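Side-chain contacts in importin-95 (Chaetomium thermophilum, PDB 4XRI), which probably serves as a nuclear import receptor of the importin-beta family, carrying protein cargo and binding a small GTPase: residues Leu53-Glu56 and Ser57-Gly60; Thr93-Glu96 and Thr97-Arg100; Val101-Leu104 and Ala105-Leu109; Ser111-Ser114 and Lys115-Gln118. The protein carries 2 engineered substitutions. One frame throughout, in Å; residues are numbered along the deposited sequence.

Contact 1: residues Leu53-Glu56 and Ser57-Gly60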
ATOM      1  N   LEU A  53      -3.703 -40.186  -0.445  1.00 47.47           N
ATOM      2  CA  LEU A  53      -4.368 -39.356  -1.440  1.00 45.18           C
ATOM      3  C   LEU A  53      -5.057 -40.217  -2.495  1.00 43.64           C
ATOM      4  O   LEU A  53      -6.144 -39.888  -2.971  1.00 42.57           O
ATOM      5  CB  LEU A  53      -3.360 -38.410  -2.098  1.00 39.43           C
ATOM      6  CG  LEU A  53      -3.778 -37.712  -3.393  1.00 44.83           C
ATOM      7  CD1 LEU A  53      -4.963 -36.788  -3.158  1.00 38.15           C
ATOM      8  CD2 LEU A  53      -2.601 -36.946  -3.991  1.00 36.25           C
ATOM      9  N   ALA A  54      -4.425 -41.332  -2.843  1.00 41.62           N
ATOM     10  CA  ALA A  54      -4.916 -42.191  -3.915  1.00 42.67           C
ATOM     11  C   ALA A  54      -5.970 -43.183  -3.428  1.00 48.01           C
ATOM     12  O   ALA A  54      -6.641 -43.830  -4.232  1.00 40.47           O
ATOM     13  CB  ALA A  54      -3.754 -42.934  -4.563  1.00 38.98           C
ATOM     14  N   ASN A  55      -6.119 -43.293  -2.113  1.00 37.09           N
ATOM     15  CA  ASN A  55      -7.035 -44.264  -1.518  1.00 41.67           C
ATOM     16  C   ASN A  55      -8.503 -43.890  -1.721  1.00 44.32           C
ATOM     17  O   ASN A  55      -9.006 -42.950  -1.108  1.00 47.35           O
ATOM     18  CB  ASN A  55      -6.738 -44.414  -0.022  1.00 40.69           C
ATOM     19  CG  ASN A  55      -7.490 -45.574   0.616  1.00 53.61           C
ATOM     20  OD1 ASN A  55      -8.373 -46.176   0.005  1.00 51.94           O
ATOM     21  ND2 ASN A  55      -7.144 -45.882   1.862  1.00 49.35           N
ATOM     22  N   GLU A  56      -9.192 -44.649  -2.569  1.00 47.48           N
ATOM     23  CA  GLU A  56     -10.600 -44.395  -2.864  1.00 45.55           C
ATOM     24  C   GLU A  56     -11.527 -44.777  -1.713  1.00 46.83           C
ATOM     25  O   GLU A  56     -12.716 -44.456  -1.734  1.00 50.79           O
ATOM     26  CB  GLU A  56     -11.024 -45.152  -4.124  1.00 39.12           C
ATOM     27  CG  GLU A  56     -10.339 -44.682  -5.393  1.00 41.92           C
ATOM     28  CD  GLU A  56     -10.765 -43.286  -5.808  1.00 47.97           C
ATOM     29  OE1 GLU A  56     -11.849 -42.832  -5.380  1.00 43.17           O
ATOM     30  OE2 GLU A  56     -10.010 -42.640  -6.563  1.00 48.69           O
ATOM     31  N   SER A  57     -10.988 -45.467  -0.714  1.00 47.56           N
ATOM     32  CA  SER A  57     -11.790 -45.901   0.425  1.00 58.78           C
ATOM     33  C   SER A  57     -11.834 -44.836   1.519  1.00 61.41           C
ATOM     34  O   SER A  57     -12.562 -44.972   2.504  1.00 60.76           O
ATOM     35  CB  SER A  57     -11.247 -47.215   0.994  1.00 61.39           C
ATOM     36  OG  SER A  57     -11.322 -48.255   0.035  1.00 61.96           O
ATOM     37  N   SER A  58     -11.059 -43.773   1.336  1.00 55.08           N
ATOM     38  CA  SER A  58     -10.983 -42.704   2.325  1.00 53.40           C
ATOM     39  C   SER A  58     -11.922 -41.552   1.983  1.00 45.77           C
ATOM     40  O   SER A  58     -12.328 -41.390   0.833  1.00 53.60           O
ATOM     41  CB  SER A  58      -9.547 -42.189   2.444  1.00 48.94           C
ATOM     42  OG  SER A  58      -8.676 -43.213   2.894  1.00 54.31           O
ATOM     43  N   GLU A  59     -12.265 -40.756   2.992  1.00 49.60           N
ATOM     44  CA  GLU A  59     -13.103 -39.580   2.791  1.00 52.78           C
ATOM     45  C   GLU A  59     -12.344 -38.518   2.008  1.00 54.15           C
ATOM     46  O   GLU A  59     -11.118 -38.449   2.073  1.00 60.48           O
ATOM     47  CB  GLU A  59     -13.579 -39.009   4.130  1.00 63.61           C
ATOM     48  CG  GLU A  59     -14.408 -39.968   4.969  1.00 73.85           C
ATOM     49  CD  GLU A  59     -15.065 -39.281   6.150  1.00 80.91           C
ATOM     50  OE1 GLU A  59     -15.836 -38.324   5.928  1.00 80.83           O
ATOM     51  OE2 GLU A  59     -14.805 -39.693   7.300  1.00 86.52           O
ATOM     52  N   GLY A  60     -13.081 -37.691   1.275  1.00 52.03           N
ATOM     53  CA  GLY A  60     -12.486 -36.675   0.429  1.00 52.26           C
ATOM     54  C   GLY A  60     -11.604 -35.682   1.158  1.00 58.18           C
ATOM     55  O   GLY A  60     -10.537 -35.312   0.662  1.00 50.73           O
TER
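The carboxamide of Asn55 folds forward over the start of the next segment, its OD1 lying over Ser57 and its ND2 beside Ser58. With CG anti to the backbone N (chi1 -170°), the amide is directed along the chain, where Asn55 OD1 accepts a bond of 2.8 Å from Ser57 N. This is an Asx turn, and the N-H arrives from above the amide plane, 45° out of it, rather than along a lone pair. The same oxygen rests 3.2 Å from Ser57 CB. At the other corner of the amide, Asn55 ND2 comes within 3.2 Å of Ser58 OG, although the angle is too poor for a hydrogen bond. Ser58 N bonds to Asn55 O at 3.3 Å, closing the beta turn Asn55-Ser58, which the torsions of Glu56 and Ser57 mark as type I. With an alanine in place of Asn55, Ser57 N would probably lose its side-chain acceptor, and the turn would be left with the long backbone bond alone across these segments. Glu56 bends away from the turn, and its carboxylate forms a salt bridge with Arg63 and a hydrogen bond with Ser111 OG. The turn thus links helix 42-54 to helix 60-72, for which Glu59 is the N-cap, while Leu53 packs on Ala119 and Val123 of helix 114-131 and on Thr108 of helix 95-108.

Contact 2: residues Thr93-Glu96 and Thr97-Arg100. With SO4 (sulfate ion), chain F.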
ATOM      1  N   THR A  93      15.327 -37.856  -2.521  1.00 64.84           N
ATOM      2  CA  THR A  93      14.496 -38.994  -2.877  1.00 61.53           C
ATOM      3  C   THR A  93      15.263 -39.899  -3.832  1.00 59.35           C
ATOM      4  O   THR A  93      16.303 -39.514  -4.364  1.00 65.13           O
ATOM      5  CB  THR A  93      13.175 -38.562  -3.544  1.00 57.23           C
ATOM      6  OG1 THR A  93      13.462 -37.897  -4.780  1.00 61.23           O
ATOM      7  CG2 THR A  93      12.395 -37.628  -2.637  1.00 51.96           C
ATOM      8  N   ASP A  94      14.752 -41.106  -4.036  1.00 55.69           N
ATOM      9  CA  ASP A  94      15.266 -41.977  -5.080  1.00 61.44           C
ATOM     10  C   ASP A  94      14.327 -41.900  -6.276  1.00 58.69           C
ATOM     11  O   ASP A  94      13.240 -41.331  -6.179  1.00 57.18           O
ATOM     12  CB  ASP A  94      15.405 -43.417  -4.583  1.00 71.11           C
ATOM     13  CG  ASP A  94      14.128 -43.948  -3.970  1.00 76.53           C
ATOM     14  OD1 ASP A  94      13.566 -43.269  -3.087  1.00 69.62           O
ATOM     15  OD2 ASP A  94      13.690 -45.044  -4.374  1.00 85.43           O
ATOM     16  N   GLN A  95      14.745 -42.467  -7.401  1.00 60.80           N
ATOM     17  CA  GLN A  95      13.932 -42.420  -8.609  1.00 59.04           C
ATOM     18  C   GLN A  95      12.683 -43.282  -8.459  1.00 55.99           C
ATOM     19  O   GLN A  95      11.625 -42.954  -8.997  1.00 52.54           O
ATOM     20  CB  GLN A  95      14.741 -42.869  -9.826  1.00 60.48           C
ATOM     21  CG  GLN A  95      13.976 -42.793 -11.139  1.00 62.31           C
ATOM     22  CD  GLN A  95      13.493 -41.389 -11.454  1.00 59.75           C
ATOM     23  OE1 GLN A  95      14.276 -40.520 -11.832  1.00 65.53           O
ATOM     24  NE2 GLN A  95      12.194 -41.160 -11.294  1.00 47.36           N
ATOM     25  N   GLU A  96      12.808 -44.377  -7.717  1.00 50.03           N
ATOM     26  CA  GLU A  96      11.680 -45.277  -7.492  1.00 50.36           C
ATOM     27  C   GLU A  96      10.550 -44.568  -6.750  1.00 52.77           C
ATOM     28  O   GLU A  96       9.379 -44.711  -7.104  1.00 53.54           O
ATOM     29  CB  GLU A  96      12.124 -46.517  -6.714  1.00 53.69           C
ATOM     30  CG  GLU A  96      11.005 -47.514  -6.461  1.00 65.80           C
ATOM     31  CD  GLU A  96      11.467 -48.734  -5.686  1.00 82.37           C
ATOM     32  OE1 GLU A  96      12.692 -48.970  -5.608  1.00 90.10           O
ATOM     33  OE2 GLU A  96      10.600 -49.457  -5.151  1.00 86.12           O
ATOM     34  N   THR A  97      10.908 -43.799  -5.726  1.00 53.57           N
ATOM     35  CA  THR A  97       9.925 -43.053  -4.948  1.00 55.80           C
ATOM     36  C   THR A  97       9.268 -41.971  -5.797  1.00 51.14           C
ATOM     37  O   THR A  97       8.047 -41.803  -5.771  1.00 54.72           O
ATOM     38  CB  THR A  97      10.557 -42.402  -3.705  1.00 57.49           C
ATOM     39  OG1 THR A  97      11.146 -43.414  -2.881  1.00 59.25           O
ATOM     40  CG2 THR A  97       9.506 -41.648  -2.900  1.00 54.27           C
ATOM     41  N   ARG A  98      10.085 -41.239  -6.552  1.00 50.16           N
ATOM     42  CA  ARG A  98       9.579 -40.181  -7.420  1.00 51.72           C
ATOM     43  C   ARG A  98       8.621 -40.728  -8.472  1.00 50.30           C
ATOM     44  O   ARG A  98       7.553 -40.162  -8.701  1.00 43.46           O
ATOM     45  CB  ARG A  98      10.729 -39.442  -8.102  1.00 43.32           C
ATOM     46  CG  ARG A  98      11.573 -38.613  -7.157  1.00 53.77           C
ATOM     47  CD  ARG A  98      12.490 -37.664  -7.912  1.00 54.00           C
ATOM     48  NE  ARG A  98      13.405 -38.369  -8.806  1.00 59.02           N
ATOM     49  CZ  ARG A  98      14.602 -38.818  -8.446  1.00 62.47           C
ATOM     50  NH1 ARG A  98      15.367 -39.448  -9.327  1.00 58.71           N
ATOM     51  NH2 ARG A  98      15.033 -38.638  -7.205  1.00 60.04           N
ATOM     52  N   THR A  99       9.014 -41.829  -9.104  1.00 51.07           N
ATOM     53  CA  THR A  99       8.183 -42.476 -10.112  1.00 43.72           C
ATOM     54  C   THR A  99       6.853 -42.921  -9.516  1.00 50.89           C
ATOM     55  O   THR A  99       5.800 -42.785 -10.138  1.00 48.11           O
ATOM     56  CB  THR A  99       8.897 -43.693 -10.734  1.00 46.24           C
ATOM     57  OG1 THR A  99      10.133 -43.270 -11.324  1.00 47.48           O
ATOM     58  CG2 THR A  99       8.026 -44.341 -11.803  1.00 42.63           C
ATOM     59  N   ARG A 100       6.913 -43.443  -8.296  1.00 51.36           N
ATOM     60  CA  ARG A 100       5.726 -43.922  -7.605  1.00 47.94           C
ATOM     61  C   ARG A 100       4.780 -42.777  -7.256  1.00 44.72           C
ATOM     62  O   ARG A 100       3.572 -42.869  -7.480  1.00 43.46           O
ATOM     63  CB  ARG A 100       6.121 -44.680  -6.338  1.00 49.28           C
ATOM     64  CG  ARG A 100       4.954 -45.282  -5.587  1.00 53.85           C
ATOM     65  CD  ARG A 100       4.260 -46.356  -6.397  1.00 64.54           C
ATOM     66  NE  ARG A 100       3.171 -46.977  -5.647  1.00 72.42           N
ATOM     67  CZ  ARG A 100       2.254 -47.774  -6.183  1.00 73.02           C
ATOM     68  NH1 ARG A 100       1.299 -48.293  -5.424  1.00 75.69           N
ATOM     69  NH2 ARG A 100       2.286 -48.047  -7.481  1.00 70.32           N
TER
HETATM   70  S   SO4 F 905      18.250 -41.427  -7.832  0.84 85.80           S
HETATM   71  O1  SO4 F 905      18.736 -40.906  -9.107  0.84 78.26           O
HETATM   72  O2  SO4 F 905      19.345 -41.461  -6.867  0.84 85.80           O
HETATM   73  O3  SO4 F 905      17.728 -42.779  -8.024  0.84 83.29           O
HETATM   74  O4  SO4 F 905      17.189 -40.560  -7.328  0.84 87.34           O
HETATM   75  O   HOH W   1      11.619 -38.094 -11.610  1.00 45.09           O
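Thr97 meets the N-cap residue Asp94, whose OD2 accepts a weak capping bond of 3.3 Å from Thr97 N; the hydroxyl also approaches OD1, but so closely that its exact geometry is doubtful. Arg98 comes next and folds back over the first turn, bending at chi3 (-59°) to bring its guanidinium beside Thr93 and Gln95. Arg98 NH2 donates to Thr93 OG1 at 3.0 Å, nearly in the guanidinium plane; that hydroxyl is also bonded to Trp89 O. Arg98 NH1 donates to Gln95 OE1 at 2.9 Å, the oxygen near the guanidinium plane but the nitrogen far above the amide plane, the two planes standing 87° apart. Asp94 O and Gln95 CA lie over one face of the guanidinium. A sulfate, probably from the crystallisation liquor, is gripped through O4 by Arg98 NH1 and NH2 and through O3 by Gln95 N at 3.1 Å. At Thr99 the amide and the hydroxyl both donate to Gln95 O, each at 2.8 Å and from opposite faces of the carbonyl. Arg100 adds the helical bond from its N to Glu96 O. This amino-terminal end of helix 95-108 rests on helix 42-54, with Thr93 on Leu46, Asp94 and Thr97 on Ser43, and Arg100 on Leu47.

Contact 3: residues Val101-Leu104 and Ala105-Leu109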
ATOM      1  N   VAL A 101       5.334 -41.704  -6.700  1.00 42.95           N
ATOM      2  CA  VAL A 101       4.546 -40.532  -6.334  1.00 40.52           C
ATOM      3  C   VAL A 101       3.902 -39.910  -7.566  1.00 45.10           C
ATOM      4  O   VAL A 101       2.716 -39.577  -7.561  1.00 42.78           O
ATOM      5  CB  VAL A 101       5.407 -39.470  -5.616  1.00 39.52           C
ATOM      6  CG1 VAL A 101       4.631 -38.168  -5.453  1.00 38.34           C
ATOM      7  CG2 VAL A 101       5.867 -39.989  -4.264  1.00 41.48           C
ATOM      8  N   LYS A 102       4.695 -39.770  -8.625  1.00 43.57           N
ATOM      9  CA  LYS A 102       4.219 -39.202  -9.884  1.00 42.12           C
ATOM     10  C   LYS A 102       3.067 -40.005 -10.485  1.00 45.20           C
ATOM     11  O   LYS A 102       2.064 -39.435 -10.920  1.00 39.15           O
ATOM     12  CB  LYS A 102       5.370 -39.106 -10.890  1.00 37.47           C
ATOM     13  CG  LYS A 102       6.315 -37.938 -10.621  1.00 37.69           C
ATOM     14  CD  LYS A 102       7.695 -38.165 -11.226  1.00 47.54           C
ATOM     15  CE  LYS A 102       7.658 -38.168 -12.744  1.00 45.93           C
ATOM     16  NZ  LYS A 102       9.028 -38.293 -13.315  1.00 45.20           N
ATOM     17  N   GLN A 103       3.211 -41.325 -10.501  1.00 43.58           N
ATOM     18  CA  GLN A 103       2.209 -42.190 -11.115  1.00 42.73           C
ATOM     19  C   GLN A 103       0.903 -42.213 -10.325  1.00 41.94           C
ATOM     20  O   GLN A 103      -0.182 -42.137 -10.905  1.00 40.28           O
ATOM     21  CB  GLN A 103       2.748 -43.613 -11.263  1.00 52.52           C
ATOM     22  CG  GLN A 103       1.790 -44.567 -11.965  1.00 64.21           C
ATOM     23  CD  GLN A 103       1.451 -44.130 -13.378  1.00 78.15           C
ATOM     24  OE1 GLN A 103       2.241 -43.454 -14.040  1.00 78.52           O
ATOM     25  NE2 GLN A 103       0.266 -44.508 -13.844  1.00 85.49           N
ATOM     26  N   LEU A 104       1.011 -42.319  -9.004  1.00 40.58           N
ATOM     27  CA  LEU A 104      -0.169 -42.330  -8.145  1.00 43.27           C
ATOM     28  C   LEU A 104      -0.907 -40.995  -8.194  1.00 45.45           C
ATOM     29  O   LEU A 104      -2.140 -40.958  -8.197  1.00 40.48           O
ATOM     30  CB  LEU A 104       0.219 -42.663  -6.703  1.00 48.18           C
ATOM     31  CG  LEU A 104       0.503 -44.136  -6.406  1.00 52.44           C
ATOM     32  CD1 LEU A 104       0.850 -44.327  -4.938  1.00 55.08           C
ATOM     33  CD2 LEU A 104      -0.689 -44.995  -6.791  1.00 56.08           C
ATOM     34  N   ALA A 105      -0.148 -39.903  -8.234  1.00 45.34           N
ATOM     35  CA  ALA A 105      -0.730 -38.570  -8.337  1.00 42.31           C
ATOM     36  C   ALA A 105      -1.486 -38.426  -9.653  1.00 35.19           C
ATOM     37  O   ALA A 105      -2.612 -37.925  -9.681  1.00 34.19           O
ATOM     38  CB  ALA A 105       0.349 -37.502  -8.221  1.00 35.59           C
ATOM     39  N   LEU A 106      -0.853 -38.866 -10.737  1.00 38.20           N
ATOM     40  CA  LEU A 106      -1.466 -38.852 -12.062  1.00 33.63           C
ATOM     41  C   LEU A 106      -2.773 -39.632 -12.094  1.00 41.01           C
ATOM     42  O   LEU A 106      -3.778 -39.164 -12.632  1.00 39.14           O
ATOM     43  CB  LEU A 106      -0.504 -39.429 -13.102  1.00 42.32           C
ATOM     44  CG  LEU A 106       0.222 -38.455 -14.031  1.00 53.95           C
ATOM     45  CD1 LEU A 106       0.997 -39.219 -15.095  1.00 54.34           C
ATOM     46  CD2 LEU A 106      -0.767 -37.486 -14.663  1.00 51.28           C
ATOM     47  N   GLU A 107      -2.749 -40.828 -11.518  1.00 36.61           N
ATOM     48  CA  GLU A 107      -3.908 -41.713 -11.530  1.00 36.04           C
ATOM     49  C   GLU A 107      -5.073 -41.157 -10.707  1.00 36.74           C
ATOM     50  O   GLU A 107      -6.237 -41.406 -11.022  1.00 38.83           O
ATOM     51  CB  GLU A 107      -3.513 -43.102 -11.019  1.00 38.44           C
ATOM     52  CG  GLU A 107      -2.659 -43.889 -12.002  1.00 39.16           C
ATOM     53  CD  GLU A 107      -1.977 -45.092 -11.373  1.00 56.48           C
ATOM     54  OE1 GLU A 107      -1.273 -45.823 -12.102  1.00 60.44           O
ATOM     55  OE2 GLU A 107      -2.138 -45.304 -10.153  1.00 56.04           O
ATOM     56  N   THR A 108      -4.754 -40.388  -9.672  1.00 37.46           N
ATOM     57  CA  THR A 108      -5.760 -39.839  -8.764  1.00 35.53           C
ATOM     58  C   THR A 108      -6.614 -38.762  -9.448  1.00 39.35           C
ATOM     59  O   THR A 108      -7.721 -38.449  -9.001  1.00 41.37           O
ATOM     60  CB  THR A 108      -5.086 -39.263  -7.495  1.00 44.65           C
ATOM     61  OG1 THR A 108      -4.324 -40.291  -6.851  1.00 44.00           O
ATOM     62  CG2 THR A 108      -6.113 -38.725  -6.498  1.00 39.18           C
ATOM     63  N   LEU A 109      -6.107 -38.208 -10.548  1.00 37.39           N
ATOM     64  CA  LEU A 109      -6.864 -37.231 -11.329  1.00 38.34           C
ATOM     65  C   LEU A 109      -8.206 -37.791 -11.799  1.00 38.89           C
ATOM     66  O   LEU A 109      -9.165 -37.045 -12.003  1.00 37.63           O
ATOM     67  CB  LEU A 109      -6.060 -36.766 -12.543  1.00 38.79           C
ATOM     68  CG  LEU A 109      -4.787 -35.946 -12.324  1.00 36.36           C
ATOM     69  CD1 LEU A 109      -4.212 -35.532 -13.670  1.00 33.78           C
ATOM     70  CD2 LEU A 109      -5.061 -34.728 -11.454  1.00 38.78           C
TER
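Glu107 reaches back one helical turn to Gln103. Glu107 CB sits 3.5 Å from Gln103 O, and CG presses closer to that carbonyl, at 3.2 Å. Glu107 CD then lies 3.4 Å from Gln103 NE2. Finally Glu107 OE1 accepts from Gln103 NE2 at 2.7 Å in an almost straight bond (170°), while Glu107 OE2 swings over to graze Leu104 CD2 at 3.7 Å. Glu107 OE1 lies in the plane of the Gln103 amide, yet NE2 meets it from above the carboxylate plane, and the two flat groups stand 78° apart. Gln103 supplies its half of this i to i+4 pair by bending at chi2 (61°), which turns the amide along the helix. One residue further on, Thr108 OG1 folds back to Leu104 O at 2.7 Å, joining Thr108 N on the opposite face of the same carbonyl, so that two donors hold one oxygen. Lys102 reaches helix 114-131, where its NZ forms a salt bridge with Glu131, and it makes a cation-pi contact with Trp137. Several neighbouring helices pack on this one: Leu104 and Thr108 lie on helix 42-54, Val101, Leu106 and Thr108 on helix 114-131, and Leu106 and Leu109 on helix 140-150.

Contact 4: residues Ser111-Ser114 and Lys115-Gln118. Engineered in segment 111-114: Pro112 (natural residue Ser). With SO4 (sulfate ion), chain I; SO4 (sulfate ion), chain C.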
ATOM      1  N   SER A 111     -10.129 -39.813 -10.163  1.00 39.79           N
ATOM      2  CA  SER A 111     -11.017 -40.080  -9.034  1.00 35.81           C
ATOM      3  C   SER A 111     -12.330 -39.309  -9.129  1.00 41.21           C
ATOM      4  O   SER A 111     -12.332 -38.118  -9.428  1.00 40.07           O
ATOM      5  CB  SER A 111     -10.318 -39.737  -7.715  1.00 37.96           C
ATOM      6  OG  SER A 111     -11.195 -39.933  -6.617  1.00 42.21           O
ATOM      7  N   PRO A 112     -13.454 -39.996  -8.870  1.00 38.71           N
ATOM      8  CA  PRO A 112     -14.774 -39.356  -8.844  1.00 40.31           C
ATOM      9  C   PRO A 112     -14.925 -38.412  -7.655  1.00 43.83           C
ATOM     10  O   PRO A 112     -15.871 -37.627  -7.610  1.00 44.60           O
ATOM     11  CB  PRO A 112     -15.740 -40.542  -8.737  1.00 43.91           C
ATOM     12  CG  PRO A 112     -14.940 -41.618  -8.111  1.00 45.09           C
ATOM     13  CD  PRO A 112     -13.543 -41.446  -8.638  1.00 35.48           C
ATOM     14  N   ASN A 113     -13.998 -38.487  -6.704  1.00 41.44           N
ATOM     15  CA  ASN A 113     -13.974 -37.545  -5.593  1.00 44.48           C
ATOM     16  C   ASN A 113     -13.267 -36.254  -5.996  1.00 42.56           C
ATOM     17  O   ASN A 113     -12.062 -36.246  -6.251  1.00 40.32           O
ATOM     18  CB  ASN A 113     -13.297 -38.162  -4.371  1.00 46.30           C
ATOM     19  CG  ASN A 113     -13.416 -37.289  -3.137  1.00 50.98           C
ATOM     20  OD1 ASN A 113     -12.533 -36.481  -2.846  1.00 42.88           O
ATOM     21  ND2 ASN A 113     -14.516 -37.446  -2.406  1.00 44.88           N
ATOM     22  N   SER A 114     -14.030 -35.168  -6.050  1.00 42.28           N
ATOM     23  CA  SER A 114     -13.534 -33.889  -6.549  1.00 43.31           C
ATOM     24  C   SER A 114     -12.388 -33.323  -5.717  1.00 39.99           C
ATOM     25  O   SER A 114     -11.441 -32.754  -6.260  1.00 42.22           O
ATOM     26  CB  SER A 114     -14.675 -32.870  -6.606  1.00 42.01           C
ATOM     27  OG  SER A 114     -15.600 -33.207  -7.622  1.00 52.81           O
ATOM     28  N   LYS A 115     -12.476 -33.476  -4.400  1.00 40.19           N
ATOM     29  CA  LYS A 115     -11.458 -32.932  -3.508  1.00 45.27           C
ATOM     30  C   LYS A 115     -10.117 -33.640  -3.678  1.00 50.16           C
ATOM     31  O   LYS A 115      -9.063 -33.000  -3.658  1.00 46.59           O
ATOM     32  CB  LYS A 115     -11.927 -33.018  -2.057  1.00 48.31           C
ATOM     33  CG  LYS A 115     -13.120 -32.123  -1.759  1.00 55.38           C
ATOM     34  CD  LYS A 115     -13.577 -32.242  -0.318  1.00 57.54           C
ATOM     35  CE  LYS A 115     -14.774 -31.340  -0.054  1.00 61.08           C
ATOM     36  NZ  LYS A 115     -15.308 -31.508   1.324  1.00 57.61           N
ATOM     37  N   ALA A 116     -10.162 -34.957  -3.852  1.00 42.42           N
ATOM     38  CA  ALA A 116      -8.955 -35.737  -4.093  1.00 42.29           C
ATOM     39  C   ALA A 116      -8.348 -35.365  -5.440  1.00 43.23           C
ATOM     40  O   ALA A 116      -7.133 -35.207  -5.563  1.00 41.54           O
ATOM     41  CB  ALA A 116      -9.260 -37.224  -4.038  1.00 38.28           C
ATOM     42  N   GLY A 117      -9.206 -35.223  -6.445  1.00 40.18           N
ATOM     43  CA  GLY A 117      -8.768 -34.851  -7.777  1.00 36.48           C
ATOM     44  C   GLY A 117      -8.098 -33.493  -7.803  1.00 43.34           C
ATOM     45  O   GLY A 117      -7.056 -33.316  -8.433  1.00 38.59           O
ATOM     46  N   GLN A 118      -8.701 -32.531  -7.110  1.00 41.16           N
ATOM     47  CA  GLN A 118      -8.146 -31.184  -7.018  1.00 41.93           C
ATOM     48  C   GLN A 118      -6.784 -31.212  -6.342  1.00 36.93           C
ATOM     49  O   GLN A 118      -5.834 -30.586  -6.811  1.00 48.60           O
ATOM     50  CB  GLN A 118      -9.092 -30.258  -6.247  1.00 41.54           C
ATOM     51  CG  GLN A 118      -8.842 -28.773  -6.461  1.00 48.75           C
ATOM     52  CD  GLN A 118      -7.740 -28.221  -5.577  1.00 58.14           C
ATOM     53  OE1 GLN A 118      -7.324 -28.857  -4.607  1.00 59.39           O
ATOM     54  NE2 GLN A 118      -7.260 -27.027  -5.911  1.00 54.09           N
TER
HETATM   55  S   SO4 I 908     -18.971 -34.371  -7.660  0.65 66.59           S
HETATM   56  O1  SO4 I 908     -17.849 -35.216  -7.261  0.65 69.37           O
HETATM   57  O2  SO4 I 908     -19.228 -33.386  -6.613  0.65 68.62           O
HETATM   58  O3  SO4 I 908     -18.648 -33.684  -8.908  0.65 61.13           O
HETATM   59  O4  SO4 I 908     -20.158 -35.198  -7.856  0.65 61.62           O
HETATM   60  S   SO4 C 902     -15.964 -34.960   2.901  0.83 60.09           S
HETATM   61  O1  SO4 C 902     -16.112 -33.970   3.962  0.83 63.30           O
HETATM   62  O2  SO4 C 902     -14.922 -35.913   3.275  0.83 44.02           O
HETATM   63  O3  SO4 C 902     -17.225 -35.672   2.718  0.83 63.47           O
HETATM   64  O4  SO4 C 902     -15.601 -34.292   1.655  0.83 58.43           O
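Asn113 and Ser114 hand the chain into helix 114-131 through two regular i to i+4 bonds, Gly117 N to Asn113 O at 3.0 Å and Gln118 N to Ser114 O at 2.9 Å. Just before them the backbone folds as an ST turn, in which Ser111 OG accepts from Asn113 N at 3.2 Å; that hydroxyl also bonds Glu56. Pro112, an engineered residue where the natural chain has serine, lies between the two. Asn113 is the N-cap. Its CG is turned away from the backbone N and sits beside the carbonyl carbon (chi1 -172°), which carries Asn113 OD1 over the first turn to take Ala116 N at 3.0 Å, in the carbonyl plane and at an N-H...O angle of 153°. The same oxygen touches Ala116 CB and Lys115 CB, each at 3.6 Å. This is the classic asparagine cap, here opening a helix of a HEAT-repeat protein. A leucine in place of Asn113 would probably leave Ala116 N without its capping acceptor and the first turn of the helix less firmly fixed. Arg63 of helix 60-72 packs against Asn113 and Ala116. Two sulfates, probably from the crystallisation liquor, lie nearby. Lys115 extends beyond CG, and its NZ donates to O4 of one at 2.8 Å; that ion is held as well by His61. Ser114 OG lies 3.0 Å from O1 of the other, which His154 also binds.

All four contacts are local, and together they follow helix 95-108 and the turns beside its carboxy-terminal end. Contacts 2 and 3 share that helix, adjoining in sequence with centres 13 Å apart. Contact 1 meets contact 3 where Ala54 CB packs 3.5 Å from Thr108 OG1. Contacts 1 and 4 are the nearest pair, with centres 9 Å apart; Gly60 CA lies 3.3 Å from Asn113 OD1, so one helix start abuts the cap of another. Contacts 3 and 4 touch more lightly, Thr108 CG2 to Ala116 O at 3.8 Å. Contact 2 stands apart from contact 4, about 13 Å between nearest atoms, though both hold sulfates probably drawn from the crystallisation liquor.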